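Local structure of nisin leader peptide-processing serine protease NisP (4MZD) at residues Lys379-Leu382 / Leu383-Pro387; Arg191-Asp195 / Asp196-Val200; Trp73-Lys76 / Tyr77-Asn81. The protein probably acts as a subtilisin-like serine endopeptidase that removes the leader peptide from the precursor of the lantibiotic nisin, this chain comprising its peptidase S8 domain. All coordinates share one frame; numbering follows the deposited sequence. Where two conformers were deposited one is given.

Interaction 1. Residues Lys379-Leu382 / Leu383-Pro387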
ATOM      1  N   LYS A 379      15.569  -0.838   5.651  1.00 17.61           N
ATOM      2  CA  LYS A 379      15.399  -0.219   4.336  1.00 18.20           C
ATOM      3  C   LYS A 379      16.664  -0.358   3.485  1.00 19.20           C
ATOM      4  O   LYS A 379      16.588  -0.678   2.297  1.00 19.09           O
ATOM      5  CB  LYS A 379      14.971   1.252   4.435  1.00 19.40           C
ATOM      6  CG  LYS A 379      14.735   1.914   3.078  1.00 19.83           C
ATOM      7  CD  LYS A 379      14.117   3.309   3.192  1.00 19.93           C
ATOM      8  CE  LYS A 379      14.062   3.982   1.821  1.00 20.25           C
ATOM      9  NZ  LYS A 379      13.476   5.353   1.827  1.00 19.90           N
ATOM     10  N   ARG A 380      17.825  -0.125   4.092  1.00 19.59           N
ATOM     11  CA  ARG A 380      19.093  -0.293   3.387  1.00 20.27           C
ATOM     12  C   ARG A 380      19.218  -1.716   2.851  1.00 18.82           C
ATOM     13  O   ARG A 380      19.633  -1.934   1.710  1.00 19.15           O
ATOM     14  CB  ARG A 380      20.282   0.040   4.301  1.00 21.86           C
ATOM     15  CG  ARG A 380      20.441   1.528   4.613  1.00 23.76           C
ATOM     16  CD  ARG A 380      21.706   1.828   5.420  1.00 25.84           C
ATOM     17  NE  ARG A 380      21.516   1.631   6.855  1.00 27.57           N
ATOM     18  CZ  ARG A 380      22.153   0.715   7.578  1.00 29.06           C
ATOM     19  NH1 ARG A 380      21.913   0.611   8.880  1.00 29.65           N
ATOM     20  NH2 ARG A 380      23.031  -0.095   7.003  1.00 29.66           N
ATOM     21  N   PHE A 381      18.853  -2.686   3.679  1.00 17.68           N
ATOM     22  CA  PHE A 381      18.949  -4.084   3.293  1.00 16.61           C
ATOM     23  C   PHE A 381      18.046  -4.393   2.099  1.00 14.90           C
ATOM     24  O   PHE A 381      18.451  -5.078   1.161  1.00 15.02           O
ATOM     25  CB  PHE A 381      18.616  -4.980   4.486  1.00 16.67           C
ATOM     26  CG  PHE A 381      18.661  -6.444   4.180  1.00 16.65           C
ATOM     27  CD1 PHE A 381      19.866  -7.106   4.037  1.00 16.85           C
ATOM     28  CD2 PHE A 381      17.492  -7.165   4.037  1.00 17.24           C
ATOM     29  CE1 PHE A 381      19.900  -8.460   3.761  1.00 17.11           C
ATOM     30  CE2 PHE A 381      17.520  -8.518   3.760  1.00 17.62           C
ATOM     31  CZ  PHE A 381      18.724  -9.166   3.622  1.00 17.53           C
ATOM     32  N   LEU A 382      16.819  -3.882   2.134  1.00 14.10           N
ATOM     33  CA  LEU A 382      15.877  -4.093   1.041  1.00 14.22           C
ATOM     34  C   LEU A 382      16.435  -3.563  -0.270  1.00 15.48           C
ATOM     35  O   LEU A 382      16.449  -4.261  -1.285  1.00 15.64           O
ATOM     36  CB  LEU A 382      14.540  -3.404   1.337  1.00 13.52           C
ATOM     37  CG  LEU A 382      13.524  -3.397   0.186  1.00 13.05           C
ATOM     38  CD1 LEU A 382      12.998  -4.798  -0.111  1.00 13.08           C
ATOM     39  CD2 LEU A 382      12.381  -2.436   0.494  1.00 13.59           C
ATOM     40  N   LEU A 383      16.888  -2.316  -0.254  1.00 17.15           N
ATOM     41  CA  LEU A 383      17.318  -1.683  -1.490  1.00 19.15           C
ATOM     42  C   LEU A 383      18.571  -2.331  -2.079  1.00 18.80           C
ATOM     43  O   LEU A 383      18.716  -2.398  -3.299  1.00 20.46           O
ATOM     44  CB  LEU A 383      17.483  -0.171  -1.304  1.00 21.29           C
ATOM     45  CG  LEU A 383      16.182   0.555  -0.942  1.00 23.52           C
ATOM     46  CD1 LEU A 383      16.367   2.065  -0.930  1.00 24.11           C
ATOM     47  CD2 LEU A 383      15.064   0.162  -1.892  1.00 24.23           C
ATOM     48  N   MET A 384      19.464  -2.818  -1.226  0.53 18.26           N
ATOM     49  CA  MET A 384      20.684  -3.460  -1.704  0.53 18.46           C
ATOM     50  C   MET A 384      20.413  -4.833  -2.306  0.53 17.00           C
ATOM     51  O   MET A 384      21.205  -5.335  -3.105  0.53 16.97           O
ATOM     52  CB  MET A 384      21.699  -3.586  -0.572  0.53 20.05           C
ATOM     53  CG  MET A 384      22.094  -2.260   0.032  0.53 21.40           C
ATOM     54  SD  MET A 384      23.456  -2.409   1.193  0.53 22.97           S
ATOM     55  CE  MET A 384      23.097  -3.974   1.985  0.53 23.17           C
ATOM     56  N   ASN A 385      19.297  -5.439  -1.917  1.00 15.71           N
ATOM     57  CA  ASN A 385      18.970  -6.797  -2.349  1.00 15.03           C
ATOM     58  C   ASN A 385      17.710  -6.846  -3.206  1.00 14.67           C
ATOM     59  O   ASN A 385      16.937  -7.812  -3.170  1.00 14.80           O
ATOM     60  CB  ASN A 385      18.869  -7.741  -1.152  1.00 15.31           C
ATOM     61  CG  ASN A 385      20.202  -7.920  -0.448  1.00 15.59           C
ATOM     62  OD1 ASN A 385      21.085  -8.624  -0.938  1.00 16.61           O
ATOM     63  ND2 ASN A 385      20.357  -7.273   0.696  1.00 15.47           N
ATOM     64  N   SER A 386      17.516  -5.781  -3.975  1.00 15.15           N
ATOM     65  CA  SER A 386      16.444  -5.704  -4.952  1.00 15.83           C
ATOM     66  C   SER A 386      17.071  -5.457  -6.311  1.00 16.80           C
ATOM     67  O   SER A 386      17.719  -4.432  -6.520  1.00 18.30           O
ATOM     68  CB  SER A 386      15.487  -4.560  -4.621  1.00 15.85           C
ATOM     69  OG  SER A 386      14.830  -4.795  -3.392  1.00 15.47           O
ATOM     70  N   PRO A 387      16.877  -6.394  -7.245  1.00 16.15           N
ATOM     71  CA  PRO A 387      17.528  -6.278  -8.547  1.00 17.06           C
ATOM     72  C   PRO A 387      16.885  -5.198  -9.402  1.00 18.04           C
ATOM     73  O   PRO A 387      15.766  -4.757  -9.146  1.00 18.43           O
ATOM     74  CB  PRO A 387      17.282  -7.651  -9.169  1.00 17.51           C
ATOM     75  CG  PRO A 387      15.981  -8.082  -8.580  1.00 17.46           C
ATOM     76  CD  PRO A 387      16.006  -7.581  -7.166  1.00 16.33           C
TER

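Interaction 2. Residues Arg191-Asp195 / Asp196-Val200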
ATOM      1  N   ARG A 191       0.538   5.610  14.590  1.00 10.03           N
ATOM      2  CA  ARG A 191       0.966   5.562  15.985  1.00 10.54           C
ATOM      3  C   ARG A 191       0.442   4.313  16.685  1.00 10.16           C
ATOM      4  O   ARG A 191       1.175   3.647  17.422  1.00 10.27           O
ATOM      5  CB  ARG A 191       0.499   6.809  16.731  1.00 11.75           C
ATOM      6  CG  ARG A 191       1.141   8.083  16.240  1.00 13.45           C
ATOM      7  CD  ARG A 191       0.577   9.283  16.977  1.00 15.45           C
ATOM      8  NE  ARG A 191       1.096  10.533  16.441  1.00 17.23           N
ATOM      9  CZ  ARG A 191       2.215  11.114  16.858  1.00 17.37           C
ATOM     10  NH1 ARG A 191       2.935  10.558  17.829  1.00 17.99           N
ATOM     11  NH2 ARG A 191       2.614  12.253  16.302  1.00 16.47           N
ATOM     12  N   ARG A 192      -0.828   4.000  16.455  0.56  9.42           N
ATOM     13  CA  ARG A 192      -1.460   2.845  17.089  0.56  9.78           C
ATOM     14  C   ARG A 192      -0.835   1.534  16.619  0.56  9.18           C
ATOM     15  O   ARG A 192      -0.599   0.624  17.417  0.56  9.49           O
ATOM     16  CB  ARG A 192      -2.964   2.846  16.803  0.56 11.20           C
ATOM     17  CG  ARG A 192      -3.759   1.795  17.560  0.56 13.21           C
ATOM     18  CD  ARG A 192      -3.757   2.073  19.060  0.56 14.37           C
ATOM     19  NE  ARG A 192      -2.780   1.257  19.770  0.56 14.95           N
ATOM     20  CZ  ARG A 192      -2.454   1.435  21.046  0.56 15.30           C
ATOM     21  NH1 ARG A 192      -3.009   2.419  21.741  0.56 16.46           N
ATOM     22  NH2 ARG A 192      -1.564   0.641  21.623  0.56 15.45           N
ATOM     23  N   ALA A 193      -0.571   1.433  15.321  1.00  8.61           N
ATOM     24  CA  ALA A 193       0.056   0.238  14.777  1.00  8.72           C
ATOM     25  C   ALA A 193       1.448   0.037  15.370  1.00  9.06           C
ATOM     26  O   ALA A 193       1.839  -1.088  15.662  1.00  9.47           O
ATOM     27  CB  ALA A 193       0.116   0.313  13.265  1.00  9.05           C
ATOM     28  N   ALA A 194       2.195   1.125  15.546  1.00  9.06           N
ATOM     29  CA  ALA A 194       3.520   1.045  16.153  1.00  9.91           C
ATOM     30  C   ALA A 194       3.418   0.670  17.629  1.00  9.84           C
ATOM     31  O   ALA A 194       4.182  -0.165  18.124  1.00 10.97           O
ATOM     32  CB  ALA A 194       4.261   2.357  15.981  1.00 10.76           C
ATOM     33  N   ASP A 195       2.467   1.275  18.333  1.00  9.65           N
ATOM     34  CA  ASP A 195       2.259   0.958  19.746  1.00 10.44           C
ATOM     35  C   ASP A 195       1.875  -0.503  19.967  1.00 10.51           C
ATOM     36  O   ASP A 195       2.214  -1.082  20.993  1.00 11.66           O
ATOM     37  CB  ASP A 195       1.214   1.885  20.362  1.00 11.66           C
ATOM     38  CG  ASP A 195       1.763   3.275  20.637  1.00 13.72           C
ATOM     39  OD1 ASP A 195       2.992   3.397  20.803  1.00 15.12           O
ATOM     40  OD2 ASP A 195       0.971   4.240  20.681  1.00 16.48           O
ATOM     41  N   ASP A 196       1.175  -1.090  19.001  1.00  9.88           N
ATOM     42  CA  ASP A 196       0.759  -2.484  19.088  1.00 10.33           C
ATOM     43  C   ASP A 196       1.871  -3.457  18.684  1.00 10.40           C
ATOM     44  O   ASP A 196       1.663  -4.670  18.677  1.00 12.07           O
ATOM     45  CB  ASP A 196      -0.478  -2.741  18.230  1.00 10.26           C
ATOM     46  CG  ASP A 196      -1.737  -2.085  18.771  1.00  9.90           C
ATOM     47  OD1 ASP A 196      -1.756  -1.641  19.942  1.00 11.40           O
ATOM     48  OD2 ASP A 196      -2.725  -2.039  18.002  1.00  9.35           O
ATOM     49  N   GLY A 197       3.039  -2.929  18.322  1.00 10.52           N
ATOM     50  CA  GLY A 197       4.200  -3.764  18.066  1.00 10.98           C
ATOM     51  C   GLY A 197       4.346  -4.298  16.651  1.00 10.31           C
ATOM     52  O   GLY A 197       5.137  -5.213  16.422  1.00 11.67           O
ATOM     53  N   ASN A 198       3.604  -3.738  15.702  1.00  9.60           N
ATOM     54  CA  ASN A 198       3.756  -4.130  14.307  1.00  8.81           C
ATOM     55  C   ASN A 198       5.037  -3.545  13.750  1.00  8.93           C
ATOM     56  O   ASN A 198       5.129  -2.333  13.555  1.00  9.64           O
ATOM     57  CB  ASN A 198       2.593  -3.607  13.470  1.00  8.94           C
ATOM     58  CG  ASN A 198       1.275  -4.200  13.885  1.00  7.91           C
ATOM     59  OD1 ASN A 198       0.974  -5.353  13.571  1.00  8.57           O
ATOM     60  ND2 ASN A 198       0.480  -3.422  14.605  1.00  8.66           N
ATOM     61  N   LYS A 199       6.020  -4.382  13.453  1.00  8.62           N
ATOM     62  CA  LYS A 199       7.293  -3.841  12.997  1.00  9.81           C
ATOM     63  C   LYS A 199       7.276  -3.394  11.534  1.00  9.03           C
ATOM     64  O   LYS A 199       8.174  -2.664  11.110  1.00  9.63           O
ATOM     65  CB  LYS A 199       8.434  -4.809  13.286  1.00 11.58           C
ATOM     66  CG  LYS A 199       8.632  -5.056  14.787  1.00 13.86           C
ATOM     67  CD  LYS A 199       8.737  -3.755  15.601  1.00 16.22           C
ATOM     68  CE  LYS A 199       8.702  -4.023  17.111  1.00 17.74           C
ATOM     69  NZ  LYS A 199       8.744  -2.770  17.937  1.00 18.75           N
ATOM     70  N   VAL A 200       6.260  -3.818  10.783  1.00  7.84           N
ATOM     71  CA  VAL A 200       6.024  -3.338   9.429  1.00  7.90           C
ATOM     72  C   VAL A 200       4.594  -2.815   9.362  1.00  6.77           C
ATOM     73  O   VAL A 200       3.669  -3.466   9.847  1.00  7.67           O
ATOM     74  CB  VAL A 200       6.238  -4.454   8.379  1.00  8.27           C
ATOM     75  CG1 VAL A 200       5.993  -3.922   6.973  1.00  9.09           C
ATOM     76  CG2 VAL A 200       7.642  -5.058   8.512  1.00  9.34           C
TER
HETATM   77  O   HOH W   1       6.570  -1.186  16.998  1.00 16.90           O

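Interaction 3. Residues Trp73-Lys76 / Tyr77-Asn81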
ATOM      1  N   TRP A  73      -0.002 -14.515 -11.631  1.00  8.36           N
ATOM      2  CA  TRP A  73       1.208 -14.137 -12.366  1.00  8.65           C
ATOM      3  C   TRP A  73       2.057 -13.164 -11.546  1.00  8.42           C
ATOM      4  O   TRP A  73       3.290 -13.177 -11.618  1.00  9.37           O
ATOM      5  CB  TRP A  73       0.851 -13.498 -13.726  1.00  9.01           C
ATOM      6  CG  TRP A  73       0.023 -12.240 -13.611  1.00  8.74           C
ATOM      7  CD1 TRP A  73      -1.335 -12.151 -13.643  1.00  9.20           C
ATOM      8  CD2 TRP A  73       0.508 -10.903 -13.432  1.00  8.53           C
ATOM      9  NE1 TRP A  73      -1.734 -10.844 -13.488  1.00  9.27           N
ATOM     10  CE2 TRP A  73      -0.621 -10.058 -13.363  1.00  9.35           C
ATOM     11  CE3 TRP A  73       1.784 -10.337 -13.330  1.00  8.96           C
ATOM     12  CZ2 TRP A  73      -0.513  -8.679 -13.172  1.00  9.94           C
ATOM     13  CZ3 TRP A  73       1.890  -8.961 -13.140  1.00  9.92           C
ATOM     14  CH2 TRP A  73       0.745  -8.153 -13.063  1.00 10.31           C
ATOM     15  N   ASP A  74       1.383 -12.298 -10.792  1.00  8.22           N
ATOM     16  CA  ASP A  74       2.036 -11.234 -10.044  1.00  8.20           C
ATOM     17  C   ASP A  74       2.819 -11.786  -8.848  1.00  8.55           C
ATOM     18  O   ASP A  74       3.892 -11.282  -8.501  1.00  9.53           O
ATOM     19  CB  ASP A  74       0.987 -10.212  -9.593  1.00  8.37           C
ATOM     20  CG  ASP A  74      -0.094 -10.826  -8.719  1.00  8.66           C
ATOM     21  OD1 ASP A  74      -0.640 -11.889  -9.089  1.00  9.51           O
ATOM     22  OD2 ASP A  74      -0.395 -10.246  -7.650  1.00  9.38           O
ATOM     23  N   MET A  75       2.275 -12.827  -8.224  1.00  9.21           N
ATOM     24  CA  MET A  75       2.938 -13.496  -7.114  1.00 10.27           C
ATOM     25  C   MET A  75       4.076 -14.372  -7.636  1.00 10.38           C
ATOM     26  O   MET A  75       5.145 -14.434  -7.038  1.00 11.01           O
ATOM     27  CB  MET A  75       1.920 -14.317  -6.311  1.00 12.26           C
ATOM     28  CG  MET A  75       2.172 -14.420  -4.825  1.00 12.49           C
ATOM     29  SD  MET A  75       2.345 -12.818  -3.986  1.00 10.67           S
ATOM     30  CE  MET A  75       0.701 -12.116  -3.823  1.00 12.45           C
ATOM     31  N   LYS A  76       3.856 -15.043  -8.762  1.00 10.44           N
ATOM     32  CA  LYS A  76       4.932 -15.816  -9.374  1.00 11.07           C
ATOM     33  C   LYS A  76       6.127 -14.910  -9.665  1.00 10.80           C
ATOM     34  O   LYS A  76       7.284 -15.307  -9.504  1.00 11.50           O
ATOM     35  CB  LYS A  76       4.463 -16.481 -10.670  1.00 12.13           C
ATOM     36  CG  LYS A  76       3.414 -17.556 -10.489  1.00 13.24           C
ATOM     37  CD  LYS A  76       3.048 -18.139 -11.842  1.00 15.52           C
ATOM     38  CE  LYS A  76       1.900 -19.125 -11.755  1.00 17.19           C
ATOM     39  NZ  LYS A  76       1.679 -19.741 -13.092  1.00 19.23           N
ATOM     40  N   TYR A  77       5.842 -13.688 -10.097  1.00 10.15           N
ATOM     41  CA  TYR A  77       6.894 -12.756 -10.481  1.00 10.88           C
ATOM     42  C   TYR A  77       7.858 -12.459  -9.322  1.00 11.21           C
ATOM     43  O   TYR A  77       9.075 -12.448  -9.494  1.00 14.08           O
ATOM     44  CB  TYR A  77       6.273 -11.462 -11.010  1.00 11.74           C
ATOM     45  CG  TYR A  77       7.266 -10.516 -11.631  1.00 13.63           C
ATOM     46  CD1 TYR A  77       7.499 -10.526 -12.998  1.00 15.59           C
ATOM     47  CD2 TYR A  77       7.966  -9.602 -10.852  1.00 14.55           C
ATOM     48  CE1 TYR A  77       8.408  -9.653 -13.570  1.00 16.88           C
ATOM     49  CE2 TYR A  77       8.872  -8.733 -11.411  1.00 15.73           C
ATOM     50  CZ  TYR A  77       9.090  -8.761 -12.772  1.00 16.53           C
ATOM     51  OH  TYR A  77      10.001  -7.891 -13.325  1.00 18.75           O
ATOM     52  N   VAL A  78       7.318 -12.217  -8.135  1.00 10.28           N
ATOM     53  CA  VAL A  78       8.168 -11.819  -7.009  1.00 10.29           C
ATOM     54  C   VAL A  78       8.711 -12.977  -6.165  1.00  9.65           C
ATOM     55  O   VAL A  78       9.632 -12.776  -5.364  1.00 10.05           O
ATOM     56  CB  VAL A  78       7.479 -10.786  -6.082  1.00 10.43           C
ATOM     57  CG1 VAL A  78       7.167  -9.511  -6.847  1.00 11.44           C
ATOM     58  CG2 VAL A  78       6.218 -11.362  -5.451  1.00 10.92           C
ATOM     59  N   THR A  79       8.154 -14.177  -6.355  1.00 10.20           N
ATOM     60  CA  THR A  79       8.553 -15.358  -5.587  1.00 10.15           C
ATOM     61  C   THR A  79       9.395 -16.357  -6.386  1.00 10.56           C
ATOM     62  O   THR A  79       9.731 -17.417  -5.868  1.00 10.74           O
ATOM     63  CB  THR A  79       7.321 -16.152  -5.077  1.00 10.05           C
ATOM     64  OG1 THR A  79       6.579 -16.649  -6.199  1.00  9.89           O
ATOM     65  CG2 THR A  79       6.429 -15.308  -4.169  1.00 10.54           C
ATOM     66  N   ASN A  80       9.727 -16.014  -7.628  0.53 11.05           N
ATOM     67  CA  ASN A  80      10.348 -16.962  -8.549  0.53 11.67           C
ATOM     68  C   ASN A  80       9.481 -18.203  -8.686  0.53 11.30           C
ATOM     69  O   ASN A  80       9.919 -19.326  -8.420  0.53 11.60           O
ATOM     70  CB  ASN A  80      11.758 -17.341  -8.106  0.53 13.36           C
ATOM     71  CG  ASN A  80      12.751 -16.231  -8.334  0.53 14.73           C
ATOM     72  OD1 ASN A  80      12.422 -15.202  -8.928  0.53 15.70           O
ATOM     73  ND2 ASN A  80      13.979 -16.435  -7.876  0.53 15.61           N
ATOM     74  N   ASN A  81       8.239 -17.976  -9.095  1.00 11.13           N
ATOM     75  CA  ASN A  81       7.270 -19.049  -9.272  1.00 10.52           C
ATOM     76  C   ASN A  81       7.233 -20.006  -8.085  1.00 10.69           C
ATOM     77  O   ASN A  81       7.299 -21.231  -8.230  1.00 11.51           O
ATOM     78  CB  ASN A  81       7.473 -19.796 -10.595  1.00 11.18           C
ATOM     79  CG  ASN A  81       6.216 -20.510 -11.047  1.00 11.84           C
ATOM     80  OD1 ASN A  81       5.204 -20.506 -10.342  1.00 13.08           O
ATOM     81  ND2 ASN A  81       6.261 -21.114 -12.231  1.00 12.85           N
TER

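Interaction 1. Residues Lys379-Leu382 / Leu383-Pro387
Phe381 lies under the side-chain amide of Asn385, whose ND2 stands 3.2 Å above one face of the ring, displaced toward the rim, and comes closest to CE1 at 3.3 Å. Ring and amide planes are inclined by 50°, so the two groups meet obliquely and do not stack flat. The same ND2 donates to the carbonyl O of Phe381 at 2.9 Å, and a second bond to Asn405 O further fixes the amide. The first torsion of Asn385 (chi1 -65°) turns CG back beside its own backbone N, so that the amide folds over the last turn.

One residue on, Leu382 O receives two donors from opposite faces of its carbonyl plane: Ser386 OG at 2.7 Å and the backbone N of Asn385 at 3.1 Å. The hydroxyl approaches 42° out of that plane. Ser386 is buried, and this bond satisfies its OG, which lies 3.8 Å from CD1 of Leu382. Ordinary helical bonds precede this end, with Leu383 N to Lys379 O at 3.0 Å and Met384 N to Arg380 O. On the outer side, the extended Lys379 chain carries CE past Leu383 CD1 at 4.1 Å before NZ bonds to Glu283 O and Val285 O. Leu382 and Phe381 instead face inward, against helix 356-370 and Leu400.

Together these contacts form the C-terminal end of helix 375-384, where the Asn385 and Ser386 side chains take over carbonyl groups of the last turn as the subtilase chain leaves the helix for strand 388-389.

Interaction 2. Residues Arg191-Asp195 / Asp196-Val200
Asn198 folds back onto Ala193 and closes the inner, tightly packed side of this helix end. Its backbone N reaches Ala193 O at 3.2 Å, while its side-chain ND2 reaches the same oxygen at 2.9 Å, in the carbonyl plane and on a lone pair. With chi1 at -64°, CG sits beside the backbone N of Asn198, which brings both donors to one acceptor. OD1 accepts from Asn171 ND2 and bonds to Ser95 OG, and ND2 also bonds to Tyr173 OH. Gly197, at positive phi, donates to Ala194 O at 3.0 Å; with the Asn198 N bond this makes a Schellman motif that ends helix 183-195 and turns the chain into strand 200-210.

Toward the outside the contact is looser and more polar. Bends at chi2 and chi3 carry the Arg192 side chain across that of Asp196 at about a right angle. In the conformer described, one of two modelled for Arg192, NH2 forms a salt bridge to Asp196 OD1 at 2.8 Å, on the syn side but well out of the carboxylate plane, and NE adds a weak bond to the same oxygen, whereas OD2 is taken by Tyr173 OH. Guanidinium and carboxylate planes are 29° apart. Near Gly197, a water donates to Ala194 O at 2.8 Å and accepts from Lys199 NZ.

Amide groups thus satisfy the buried Ala193 carbonyl, while the cation of Arg192, in this conformer, and the hydroxyl of Tyr173 share the Asp196 carboxylate and would probably help to stabilise its negative charge.

Interaction 3. Residues Trp73-Lys76 / Tyr77-Asn81
Met75 O is gripped by both donors of Thr79, the hydroxyl OG1 at 2.8 Å and the backbone N at 3.1 Å, in the last turn of the short helix 73-79 of this subtilisin-like protease. The backbone donor comes nearly along the C=O axis, whereas OG1 approaches 37° out of the carbonyl plane. A chi1 of 63° sets OG1 between the backbone N and carbonyl carbon of Thr79, from where it curls back to the preceding turn; OG1 also bonds to Gly82 N, tying the helix end to the approach to helix 83-87.

The chain then reverses through Asn80 and Asn81, both at positive phi, and Asn81 N returns to Lys76 O at 2.9 Å. That bond is almost straight, at 173°, and lies on a lone pair of the carbonyl.

On the inner side, Met75 SD passes Val78 CG2 at 4.4 Å, and the Met75 side chain also packs against Tyr85 and Gln154. Asp74 turns away to form a salt bridge with Lys358. Toward the outside, the extended Lys76 chain runs beside the Asn81 amide, both pointing the same way, with Asn81 OD1 resting 3.5 Å from both CG and CD of Lys76.

All three interactions are helix C-terminal ends, following one another along the chain in the order 3, 2, 1, and none touches another. Interactions 1 and 3 have centres about 18 Å apart and share strand 308-311 as a neighbour: Ile308 meets the former and Pro311 the latter. Interaction 2 lies farther off, its centre about 23 Å from that of interaction 1 and 28 Å from that of interaction 3. Helix 356-370 borders all three, through Leu382, Val200 and the Asp74-Lys358 salt bridge. Relative to the predicted charge-relay residues, the Ala193 and Asp74 side chains lie about 11 Å from those of Asp100 and Ser353, respectively, whereas interaction 1 is remote.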